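Local coordinates for receptor-type tyrosine-protein phosphatase C (Rattus norvegicus, PDB 5FN8) that probably acts as a receptor tyrosine phosphatase required for T-cell activation, represented here by two extracellular fibronectin type III domains, at residues P64-V70 against D88-K94; A95-V101 against E173-E179; N112-C118 against C150-N156. One frame throughout, in Å; residues are numbered along the deposited sequence.

Contact 1: P64-V70 against D88-K94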
loop_
_atom_site.group_PDB
_atom_site.type_symbol
_atom_site.label_atom_id
_atom_site.label_comp_id
_atom_site.label_asym_id
_atom_site.label_seq_id
_atom_site.Cartn_x
_atom_site.Cartn_y
_atom_site.Cartn_z
ATOM N N PRO B 64 0.628 5.980 -8.119
ATOM C CA PRO B 64 0.341 7.430 -8.172
ATOM C C PRO B 64 0.743 8.150 -6.903
ATOM O O PRO B 64 0.823 7.538 -5.828
ATOM C CB PRO B 64 -1.158 7.475 -8.419
ATOM C CG PRO B 64 -1.500 6.113 -8.992
ATOM C CD PRO B 64 -0.632 5.207 -8.184
ATOM N N TYR B 65 1.087 9.442 -7.058
ATOM C CA TYR B 65 1.513 10.360 -5.999
ATOM C C TYR B 65 2.618 9.802 -5.070
ATOM O O TYR B 65 2.575 9.931 -3.844
ATOM C CB TYR B 65 0.270 10.948 -5.260
ATOM C CG TYR B 65 0.565 12.290 -4.627
ATOM C CD1 TYR B 65 0.697 13.437 -5.404
ATOM C CD2 TYR B 65 0.780 12.404 -3.256
ATOM C CE1 TYR B 65 1.056 14.659 -4.836
ATOM C CE2 TYR B 65 1.091 13.631 -2.668
ATOM C CZ TYR B 65 1.226 14.758 -3.463
ATOM O OH TYR B 65 1.514 15.978 -2.891
ATOM N N THR B 66 3.608 9.141 -5.678
ATOM C CA THR B 66 4.724 8.536 -4.970
ATOM C C THR B 66 6.016 9.211 -5.411
ATOM O O THR B 66 6.203 9.475 -6.594
ATOM C CB THR B 66 4.698 7.000 -5.147
ATOM O OG1 THR B 66 3.486 6.493 -4.595
ATOM C CG2 THR B 66 5.851 6.297 -4.443
ATOM N N GLU B 67 6.877 9.521 -4.442
ATOM C CA GLU B 67 8.215 10.068 -4.664
ATOM C C GLU B 67 9.146 8.919 -5.017
ATOM O O GLU B 67 9.130 7.877 -4.347
ATOM C CB GLU B 67 8.732 10.754 -3.392
ATOM C CG GLU B 67 9.216 12.175 -3.627
ATOM C CD GLU B 67 8.324 13.246 -3.034
ATOM O OE1 GLU B 67 7.921 13.102 -1.857
ATOM O OE2 GLU B 67 8.068 14.256 -3.729
ATOM N N TYR B 68 9.937 9.098 -6.086
ATOM C CA TYR B 68 10.906 8.121 -6.535
ATOM C C TYR B 68 12.257 8.752 -6.802
ATOM O O TYR B 68 12.365 9.956 -7.052
ATOM C CB TYR B 68 10.462 7.469 -7.839
ATOM C CG TYR B 68 9.291 6.540 -7.735
ATOM C CD1 TYR B 68 9.474 5.188 -7.461
ATOM C CD2 TYR B 68 7.994 6.988 -8.006
ATOM C CE1 TYR B 68 8.396 4.317 -7.402
ATOM C CE2 TYR B 68 6.909 6.117 -7.981
ATOM C CZ TYR B 68 7.112 4.791 -7.641
ATOM O OH TYR B 68 6.048 3.935 -7.632
ATOM N N THR B 69 13.284 7.912 -6.825
ATOM C CA THR B 69 14.628 8.345 -7.169
ATOM C C THR B 69 15.202 7.414 -8.189
ATOM O O THR B 69 15.016 6.204 -8.058
ATOM C CB THR B 69 15.492 8.671 -5.960
ATOM O OG1 THR B 69 16.791 8.968 -6.445
ATOM C CG2 THR B 69 15.563 7.547 -4.965
ATOM N N VAL B 70 15.807 7.994 -9.261
ATOM C CA VAL B 70 16.399 7.294 -10.406
ATOM C C VAL B 70 17.866 7.604 -10.481
ATOM O O VAL B 70 18.278 8.706 -10.117
ATOM C CB VAL B 70 15.780 7.680 -11.784
ATOM C CG1 VAL B 70 15.886 6.544 -12.803
ATOM C CG2 VAL B 70 14.372 8.130 -11.657
ATOM N N ASP B 88 21.541 11.767 -7.917
ATOM C CA ASP B 88 20.328 10.979 -8.115
ATOM C C ASP B 88 19.253 11.938 -8.582
ATOM O O ASP B 88 19.242 13.108 -8.170
ATOM C CB ASP B 88 19.883 10.319 -6.805
ATOM C CG ASP B 88 20.581 9.017 -6.473
ATOM O OD1 ASP B 88 21.093 8.361 -7.404
ATOM O OD2 ASP B 88 20.585 8.632 -5.286
ATOM N N CYS B 89 18.369 11.459 -9.462
ATOM C CA CYS B 89 17.310 12.289 -9.975
ATOM C C CYS B 89 15.987 11.955 -9.272
ATOM O O CYS B 89 15.581 10.794 -9.229
ATOM C CB CYS B 89 17.206 12.181 -11.488
ATOM S SG CYS B 89 16.167 13.462 -12.232
ATOM N N ASN B 90 15.364 12.969 -8.663
ATOM C CA ASN B 90 14.122 12.789 -7.898
ATOM C C ASN B 90 12.919 13.308 -8.649
ATOM O O ASN B 90 12.984 14.358 -9.289
ATOM C CB ASN B 90 14.203 13.456 -6.521
ATOM C CG ASN B 90 15.478 13.155 -5.784
ATOM O OD1 ASN B 90 15.684 12.051 -5.270
ATOM N ND2 ASN B 90 16.389 14.115 -5.795
ATOM N N PHE B 91 11.831 12.546 -8.586
ATOM C CA PHE B 91 10.554 12.885 -9.204
ATOM C C PHE B 91 9.393 12.327 -8.355
ATOM O O PHE B 91 9.600 11.543 -7.420
ATOM C CB PHE B 91 10.493 12.406 -10.680
ATOM C CG PHE B 91 10.319 10.913 -10.849
ATOM C CD1 PHE B 91 11.423 10.062 -10.854
ATOM C CD2 PHE B 91 9.053 10.356 -10.994
ATOM C CE1 PHE B 91 11.259 8.678 -11.001
ATOM C CE2 PHE B 91 8.886 8.975 -11.098
ATOM C CZ PHE B 91 9.989 8.145 -11.116
ATOM N N ARG B 92 8.184 12.772 -8.668
ATOM C CA ARG B 92 6.957 12.326 -8.031
ATOM C C ARG B 92 5.944 12.082 -9.103
ATOM O O ARG B 92 5.772 12.925 -9.977
ATOM C CB ARG B 92 6.425 13.317 -6.974
ATOM C CG ARG B 92 5.337 12.658 -6.047
ATOM C CD ARG B 92 4.690 13.585 -5.040
ATOM N NE ARG B 92 4.314 14.830 -5.705
ATOM C CZ ARG B 92 4.362 16.034 -5.137
ATOM N NH1 ARG B 92 4.733 16.167 -3.865
ATOM N NH2 ARG B 92 4.029 17.113 -5.834
ATOM N N THR B 93 5.293 10.913 -9.072
ATOM C CA THR B 93 4.226 10.619 -10.023
ATOM C C THR B 93 3.014 11.553 -9.695
ATOM O O THR B 93 2.849 12.042 -8.552
ATOM C CB THR B 93 3.868 9.130 -10.026
ATOM O OG1 THR B 93 3.734 8.678 -8.676
ATOM C CG2 THR B 93 4.884 8.284 -10.781
ATOM N N LYS B 94 2.227 11.855 -10.725
ATOM C CA LYS B 94 1.056 12.707 -10.564
ATOM C C LYS B 94 -0.014 11.931 -9.769
ATOM O O LYS B 94 0.075 10.689 -9.637
ATOM C CB LYS B 94 0.531 13.192 -11.945
ATOM C CG LYS B 94 1.558 13.950 -12.800
ATOM C CD LYS B 94 1.969 15.319 -12.213
ATOM C CE LYS B 94 3.291 15.826 -12.756
ATOM N NZ LYS B 94 4.365 15.885 -11.704
HETATM O O HOH W 1 5.096 14.144 -1.984
#
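Arg92 lays its CD methylene over the Tyr65 ring, 3.9 Å from the ring centroid, a CH-pi contact over the face. A long arginine suits this exposed face, shared with Glu67, because the guanidinium stays in solvent. Charge alone joins Arg92 NH1 to Glu67 OE2 across 3.8 Å, a long salt bridge; the hydrogen bonds run through a water between Glu67 OE1 and Arg92 NH1. Beneath these side chains, strands 67-70 and 89-92 run antiparallel, their axes 4.7 Å apart. Paired hydrogen bonds link Tyr68 with Phe91 (Tyr68 N to Phe91 O 2.8 Å) and Val70 with Cys89. On the opposite, buried face, with Tyr68, Val70, Cys89 and Phe91, the phenylalanine fits between neighbours: CB of Tyr68 sits over its ring, while Val70 CG2 meets its edge, 3.2 Å from Phe91 CE1. Thr93 closes the end of the pairing, its OG1 accepting from Thr66 N at 3.0 Å and itself hydrogen-bonded to Arg63 O.

Tyr68 ends the sequence Leu62-x-Pro64-x-Thr66-x-Tyr68, and its hydroxyl is hydrogen-bonded to Arg63 N: this is the tyrosine corner of fibronectin type III domains. The two strands are F and G of the first domain. Tyr68 to Val70 continue the sheet into a strand of the second subunit, and Cys89 forms a disulfide with Cys13 of that subunit, consistent with strands being exchanged between the two copies.

Contact 2: A95-V101 against E173-E179. With NAG (2-acetamido-2-deoxy-beta-D-glucopyranose), chain H.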
loop_
_atom_site.group_PDB
_atom_site.type_symbol
_atom_site.label_atom_id
_atom_site.label_comp_id
_atom_site.label_asym_id
_atom_site.label_seq_id
_atom_site.Cartn_x
_atom_site.Cartn_y
_atom_site.Cartn_z
ATOM N N ALA B 95 -0.994 12.669 -9.197
ATOM C CA ALA B 95 -2.097 12.079 -8.460
ATOM C C ALA B 95 -3.054 11.356 -9.406
ATOM O O ALA B 95 -3.099 11.632 -10.617
ATOM C CB ALA B 95 -2.835 13.154 -7.676
ATOM N N ALA B 96 -3.805 10.405 -8.859
ATOM C CA ALA B 96 -4.819 9.693 -9.630
ATOM C C ALA B 96 -6.133 9.655 -8.813
ATOM O O ALA B 96 -6.179 10.136 -7.671
ATOM C CB ALA B 96 -4.328 8.276 -9.944
ATOM N N ARG B 97 -7.216 9.103 -9.406
ATOM C CA ARG B 97 -8.492 8.949 -8.718
ATOM C C ARG B 97 -8.268 7.950 -7.590
ATOM O O ARG B 97 -7.605 6.924 -7.799
ATOM C CB ARG B 97 -9.570 8.398 -9.655
ATOM C CG ARG B 97 -9.969 9.347 -10.769
ATOM C CD ARG B 97 -10.991 8.695 -11.662
ATOM N NE ARG B 97 -12.349 8.918 -11.162
ATOM C CZ ARG B 97 -13.196 7.973 -10.758
ATOM N NH1 ARG B 97 -12.837 6.692 -10.787
ATOM N NH2 ARG B 97 -14.404 8.297 -10.322
ATOM N N PRO B 98 -8.739 8.252 -6.359
ATOM C CA PRO B 98 -8.586 7.270 -5.274
ATOM C C PRO B 98 -9.550 6.089 -5.536
ATOM O O PRO B 98 -10.359 6.110 -6.487
ATOM C CB PRO B 98 -9.056 8.073 -4.044
ATOM C CG PRO B 98 -10.036 9.046 -4.566
ATOM C CD PRO B 98 -9.544 9.420 -5.929
ATOM N N GLY B 99 -9.534 5.113 -4.640
ATOM C CA GLY B 99 -10.483 4.016 -4.715
ATOM C C GLY B 99 -11.748 4.348 -3.944
ATOM O O GLY B 99 -11.934 5.477 -3.490
ATOM N N LYS B 100 -12.632 3.365 -3.804
ATOM C CA LYS B 100 -13.880 3.514 -3.073
ATOM C C LYS B 100 -13.641 3.283 -1.592
ATOM O O LYS B 100 -12.721 2.598 -1.217
ATOM C CB LYS B 100 -14.942 2.555 -3.605
ATOM C CG LYS B 100 -15.324 2.760 -5.062
ATOM C CD LYS B 100 -16.160 1.592 -5.580
ATOM C CE LYS B 100 -17.570 1.583 -5.045
ATOM N NZ LYS B 100 -18.259 0.285 -5.282
ATOM N N VAL B 101 -14.474 3.855 -0.754
ATOM C CA VAL B 101 -14.391 3.707 0.690
ATOM C C VAL B 101 -14.741 2.252 1.066
ATOM O O VAL B 101 -15.484 1.568 0.340
ATOM C CB VAL B 101 -15.285 4.761 1.435
ATOM C CG1 VAL B 101 -14.838 6.191 1.128
ATOM C CG2 VAL B 101 -16.799 4.560 1.176
ATOM N N GLU B 173 -7.057 16.236 -4.981
ATOM C CA GLU B 173 -7.015 16.518 -6.409
ATOM C C GLU B 173 -8.115 15.810 -7.189
ATOM O O GLU B 173 -8.522 16.295 -8.244
ATOM C CB GLU B 173 -5.639 16.131 -6.969
ATOM C CG GLU B 173 -4.601 17.220 -6.777
ATOM C CD GLU B 173 -3.220 16.845 -7.240
ATOM O OE1 GLU B 173 -3.002 16.743 -8.469
ATOM O OE2 GLU B 173 -2.355 16.644 -6.363
ATOM N N TYR B 174 -8.588 14.668 -6.691
ATOM C CA TYR B 174 -9.596 13.867 -7.390
ATOM C C TYR B 174 -10.592 13.268 -6.474
ATOM O O TYR B 174 -10.282 12.952 -5.329
ATOM C CB TYR B 174 -8.945 12.711 -8.187
ATOM C CG TYR B 174 -8.055 13.177 -9.312
ATOM C CD1 TYR B 174 -8.594 13.629 -10.513
ATOM C CD2 TYR B 174 -6.666 13.157 -9.184
ATOM C CE1 TYR B 174 -7.778 14.103 -11.536
ATOM C CE2 TYR B 174 -5.833 13.599 -10.217
ATOM C CZ TYR B 174 -6.392 14.049 -11.401
ATOM O OH TYR B 174 -5.591 14.530 -12.412
ATOM N N LEU B 175 -11.777 13.040 -7.014
ATOM C CA LEU B 175 -12.873 12.364 -6.352
ATOM C C LEU B 175 -12.894 10.964 -6.998
ATOM O O LEU B 175 -12.734 10.852 -8.212
ATOM C CB LEU B 175 -14.162 13.118 -6.723
ATOM C CG LEU B 175 -15.262 13.317 -5.738
ATOM C CD1 LEU B 175 -14.756 13.884 -4.415
ATOM C CD2 LEU B 175 -16.204 14.315 -6.300
ATOM N N GLY B 176 -13.059 9.932 -6.192
ATOM C CA GLY B 176 -13.196 8.570 -6.687
ATOM C C GLY B 176 -14.654 8.206 -6.926
ATOM O O GLY B 176 -15.548 9.070 -6.897
ATOM N N ASP B 177 -14.922 6.931 -7.165
ATOM C CA ASP B 177 -16.285 6.422 -7.377
ATOM C C ASP B 177 -17.037 6.368 -6.045
ATOM O O ASP B 177 -16.408 6.094 -5.005
ATOM C CB ASP B 177 -16.242 5.002 -7.998
ATOM C CG ASP B 177 -15.878 4.932 -9.472
ATOM O OD1 ASP B 177 -16.113 5.936 -10.199
ATOM O OD2 ASP B 177 -15.460 3.850 -9.921
ATOM N N PRO B 178 -18.375 6.582 -6.043
ATOM C CA PRO B 178 -19.107 6.493 -4.783
ATOM C C PRO B 178 -19.475 5.068 -4.382
ATOM O O PRO B 178 -19.720 4.197 -5.224
ATOM C CB PRO B 178 -20.390 7.264 -5.078
ATOM C CG PRO B 178 -20.624 7.057 -6.525
ATOM C CD PRO B 178 -19.276 6.955 -7.159
ATOM N N GLU B 179 -19.557 4.855 -3.079
ATOM C CA GLU B 179 -20.142 3.697 -2.467
ATOM C C GLU B 179 -21.584 4.183 -2.115
ATOM O O GLU B 179 -21.756 5.151 -1.357
ATOM C CB GLU B 179 -19.343 3.250 -1.232
ATOM C CG GLU B 179 -19.700 1.837 -0.785
ATOM C CD GLU B 179 -19.626 0.772 -1.866
ATOM O OE1 GLU B 179 -18.496 0.399 -2.254
ATOM O OE2 GLU B 179 -20.697 0.343 -2.356
HETATM C C1 NAG H . -4.023 7.742 -15.024
HETATM C C2 NAG H . -5.487 7.516 -14.643
HETATM C C3 NAG H . -6.278 7.086 -15.879
HETATM C C4 NAG H . -6.135 8.127 -16.987
HETATM C C5 NAG H . -4.660 8.389 -17.282
HETATM C C6 NAG H . -4.434 9.534 -18.244
HETATM C C7 NAG H . -6.463 6.936 -12.439
HETATM C C8 NAG H . -6.753 5.816 -11.483
HETATM N N2 NAG H . -5.725 6.606 -13.530
HETATM O O3 NAG H . -7.655 6.943 -15.543
HETATM O O4 NAG H . -6.791 7.691 -18.174
HETATM O O5 NAG H . -3.967 8.725 -16.068
HETATM O O6 NAG H . -5.187 10.689 -17.895
HETATM O O7 NAG H . -6.866 8.082 -12.239
HETATM O O HOH W 2 -0.836 15.745 -9.711
HETATM O O HOH W 3 -12.815 5.253 -7.618
HETATM O O HOH W 4 -14.087 7.328 -3.819
#
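Glu173 meets the start of 95-101 through water: one molecule accepts from Ala95 N at 3.1 Å and donates to Glu173 OE1 at 2.7 Å. The ring of the next residue, Tyr174, packs beside the backbone of Ala95 to Arg97; CE2 of Tyr174 lies 3.4 Å from Ala95 O and 4.0 Å from Ala95 CB, and its CB lies 4.0 Å from Pro98 CD. Leu175 directs its side chain away from 95-101, onto Tyr170, Ile132 and a glycan. Gly176 comes where the chains crowd together, 5.0 Å from Pro98 between CA atoms. A beta carbon here would fall 2.8 Å from Pro98 O, a clash, so glycine is the residue that fits, and its CA lies over one face of the Arg97 guanidinium. The two segments are the interdomain linker leading into the second fibronectin type III domain and that domain's FG loop; they travel in similar directions, 22° apart, joined by side chains and waters, with no backbone hydrogen bond between them. Asp177 pairs with the positive charge of Arg97, Arg97 NH2 to Asp177 OD1 at 2.9 Å, in a salt bridge beside the solvent, while the Arg97 backbone N donates to O7 of a NAG (chain H) at 3.0 Å. Waters also span Asp177 N to Pro98 O and Asp177 O to Gly99 O. Pro178 turns its ring onto Tyr168 of strand 162-170. Glu179, opening strand 179-184, binds Lys100 in a second salt bridge, Glu179 OE1 to Lys100 NZ at 3.0 Å, and rests its CB 3.7 Å from Val101 CG2.

Contact 3: N112-C118 against C150-N156. With NAG (2-acetamido-2-deoxy-beta-D-glucopyranose), chain I.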
loop_
_atom_site.group_PDB
_atom_site.type_symbol
_atom_site.label_atom_id
_atom_site.label_comp_id
_atom_site.label_asym_id
_atom_site.label_seq_id
_atom_site.Cartn_x
_atom_site.Cartn_y
_atom_site.Cartn_z
ATOM N N ASN B 112 -36.120 10.355 12.257
ATOM C CA ASN B 112 -35.804 11.106 11.034
ATOM C C ASN B 112 -34.266 11.431 10.887
ATOM O O ASN B 112 -33.892 12.396 10.214
ATOM C CB ASN B 112 -36.670 12.379 10.999
ATOM C CG ASN B 112 -36.311 13.460 12.007
ATOM O OD1 ASN B 112 -35.545 13.254 12.965
ATOM N ND2 ASN B 112 -36.866 14.653 11.805
ATOM N N SER B 113 -33.409 10.618 11.542
ATOM C CA SER B 113 -31.949 10.747 11.644
ATOM C C SER B 113 -31.253 9.445 11.178
ATOM O O SER B 113 -31.689 8.360 11.565
ATOM C CB SER B 113 -31.581 11.034 13.102
ATOM O OG SER B 113 -30.366 11.731 13.307
ATOM N N ILE B 114 -30.180 9.563 10.357
ATOM C CA ILE B 114 -29.366 8.464 9.798
ATOM C C ILE B 114 -27.897 8.733 10.072
ATOM O O ILE B 114 -27.413 9.841 9.869
ATOM C CB ILE B 114 -29.587 8.258 8.247
ATOM C CG1 ILE B 114 -31.061 8.010 7.811
ATOM C CG2 ILE B 114 -28.581 7.277 7.581
ATOM C CD1 ILE B 114 -31.799 6.937 8.454
ATOM N N ASN B 115 -27.184 7.704 10.501
ATOM C CA ASN B 115 -25.743 7.750 10.748
ATOM C C ASN B 115 -25.054 6.976 9.619
ATOM O O ASN B 115 -25.520 5.886 9.245
ATOM C CB ASN B 115 -25.399 7.158 12.126
ATOM C CG ASN B 115 -25.366 8.130 13.289
ATOM O OD1 ASN B 115 -25.907 9.249 13.231
ATOM N ND2 ASN B 115 -24.710 7.672 14.367
ATOM N N VAL B 116 -23.997 7.590 9.019
ATOM C CA VAL B 116 -23.227 7.012 7.920
ATOM C C VAL B 116 -21.747 6.909 8.342
ATOM O O VAL B 116 -21.178 7.878 8.828
ATOM C CB VAL B 116 -23.426 7.746 6.552
ATOM C CG1 VAL B 116 -22.689 7.013 5.418
ATOM C CG2 VAL B 116 -24.905 7.907 6.206
ATOM N N THR B 117 -21.152 5.718 8.201
ATOM C CA THR B 117 -19.757 5.443 8.578
ATOM C C THR B 117 -19.084 4.632 7.505
ATOM O O THR B 117 -19.730 3.860 6.799
ATOM C CB THR B 117 -19.648 4.702 9.928
ATOM O OG1 THR B 117 -20.435 3.511 9.868
ATOM C CG2 THR B 117 -20.067 5.564 11.120
ATOM N N CYS B 118 -17.789 4.816 7.372
ATOM C CA CYS B 118 -16.992 4.082 6.411
ATOM C C CYS B 118 -15.545 4.176 6.824
ATOM O O CYS B 118 -15.193 4.940 7.735
ATOM C CB CYS B 118 -17.209 4.590 4.981
ATOM S SG CYS B 118 -16.265 6.088 4.560
ATOM N N CYS B 150 -14.992 9.857 8.279
ATOM C CA CYS B 150 -16.159 9.259 7.668
ATOM C C CYS B 150 -17.159 8.822 8.701
ATOM O O CYS B 150 -17.478 7.638 8.815
ATOM C CB CYS B 150 -15.769 8.129 6.728
ATOM S SG CYS B 150 -17.093 7.630 5.604
ATOM N N LYS B 151 -17.677 9.807 9.454
ATOM C CA LYS B 151 -18.707 9.646 10.464
ATOM C C LYS B 151 -19.662 10.845 10.329
ATOM O O LYS B 151 -19.366 11.974 10.755
ATOM C CB LYS B 151 -18.122 9.478 11.886
ATOM C CG LYS B 151 -17.030 10.482 12.290
ATOM C CD LYS B 151 -17.000 10.744 13.807
ATOM C CE LYS B 151 -16.048 11.864 14.183
ATOM N NZ LYS B 151 -15.974 12.061 15.658
ATOM N N PHE B 152 -20.778 10.599 9.635
ATOM C CA PHE B 152 -21.788 11.614 9.332
ATOM C C PHE B 152 -23.055 11.332 10.049
ATOM O O PHE B 152 -23.531 10.197 10.043
ATOM C CB PHE B 152 -22.096 11.659 7.823
ATOM C CG PHE B 152 -20.902 11.836 6.914
ATOM C CD1 PHE B 152 -20.450 13.108 6.572
ATOM C CD2 PHE B 152 -20.240 10.732 6.376
ATOM C CE1 PHE B 152 -19.340 13.267 5.731
ATOM C CE2 PHE B 152 -19.148 10.898 5.511
ATOM C CZ PHE B 152 -18.701 12.163 5.208
ATOM N N VAL B 153 -23.634 12.376 10.633
ATOM C CA VAL B 153 -24.941 12.324 11.286
ATOM C C VAL B 153 -25.856 13.206 10.435
ATOM O O VAL B 153 -25.594 14.398 10.276
ATOM C CB VAL B 153 -24.952 12.610 12.823
ATOM C CG1 VAL B 153 -23.916 13.654 13.222
ATOM C CG2 VAL B 153 -26.353 12.990 13.321
ATOM N N VAL B 154 -26.834 12.560 9.781
ATOM C CA VAL B 154 -27.771 13.150 8.822
ATOM C C VAL B 154 -29.130 13.213 9.470
ATOM O O VAL B 154 -29.876 12.231 9.481
ATOM C CB VAL B 154 -27.801 12.372 7.470
ATOM C CG1 VAL B 154 -28.597 13.125 6.422
ATOM C CG2 VAL B 154 -26.391 12.046 6.952
ATOM N N ASP B 155 -29.458 14.376 10.014
ATOM C CA ASP B 155 -30.714 14.561 10.723
ATOM C C ASP B 155 -31.719 15.487 10.023
ATOM O O ASP B 155 -31.442 15.985 8.935
ATOM C CB ASP B 155 -30.447 14.947 12.192
ATOM C CG ASP B 155 -29.489 16.100 12.422
ATOM O OD1 ASP B 155 -29.651 17.149 11.760
ATOM O OD2 ASP B 155 -28.619 15.977 13.315
ATOM N N ASN B 156 -32.908 15.651 10.627
ATOM C CA ASN B 156 -34.009 16.483 10.135
ATOM C C ASN B 156 -34.518 16.090 8.725
ATOM O O ASN B 156 -34.826 16.957 7.887
ATOM C CB ASN B 156 -33.721 18.000 10.310
ATOM C CG ASN B 156 -33.283 18.415 11.711
ATOM O OD1 ASN B 156 -33.791 17.932 12.736
ATOM N ND2 ASN B 156 -32.334 19.344 11.789
HETATM C C1 NAG I . -24.558 8.414 15.584
HETATM C C2 NAG I . -24.774 7.516 16.804
HETATM C C3 NAG I . -24.642 8.422 18.029
HETATM C C4 NAG I . -23.246 9.039 18.085
HETATM C C5 NAG I . -22.902 9.738 16.769
HETATM C C6 NAG I . -21.437 10.103 16.657
HETATM C C7 NAG I . -26.229 5.548 16.460
HETATM C C8 NAG I . -27.646 5.085 16.330
HETATM N N2 NAG I . -26.065 6.845 16.786
HETATM O O3 NAG I . -24.891 7.675 19.216
HETATM O O4 NAG I . -23.165 9.969 19.162
HETATM O O5 NAG I . -23.200 8.875 15.655
HETATM O O6 NAG I . -21.136 10.794 15.448
HETATM O O7 NAG I . -25.279 4.791 16.271
HETATM O O HOH W 5 -33.332 14.558 13.377
#
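An apolar face and a more polar, exposed one flank the antiparallel pair 114-118 and 151-154, strands B and E of the second fibronectin type III domain. On the first, Ile114, Val116, Phe152 and Val154 form a row of apolar knobs. Val116 rises beside Phe152, CB to CB 4.3 Å, and reaches diagonally to Val154, CG2 to CG2 4.5 Å. Ile114 bends away from the neighbouring strand to touch Phe165; Phe152 fills the space before Tyr131 and Leu133 of strand 130-137. Branched and aromatic residues suit this face because they pack against the opposing sheet. On the other face, Asn115 OD1 fits against Val153 CB at 3.5 Å, and Asn115 ND2 carries a NAG (C1 at 1.4 Å) pointing outward. At the open end, a water between Asn112 OD1 and Asn156 N fills the gap where the backbones diverge.

Hydrogen bonds such as Ile114 N to Val154 O, 2.8 Å, hold the register, and at the far end Cys118 SG and Cys150 SG, 2.0 Å apart, fasten the strands covalently. The bonding implies a pairing locked at one end, apolar toward the domain interior, with a single glycan on the outer face, as befits an extracellular module.

Overall arrangement
The three contacts run from the first domain to the second. Contact 1 lies in the first fibronectin type III domain and leads directly into contact 2, where the linker meets the second; their centres are about 21 Å apart, Pro64 CB packs 3.6 Å from Ala96 CB across the junction, and both touch the second subunit. Contact 3, formed by the chain between the two segments of contact 2, also lies about 21 Å from it between centres, joined by Val101 CB and Cys118 SG at 3.5 Å. Contacts 1 and 3 stay about 20 Å apart at their nearest atoms. The phosphatase domains are absent from this fragment; sugars lie near all three contacts, the one on Asn115 covalently attached, and mark no binding pocket.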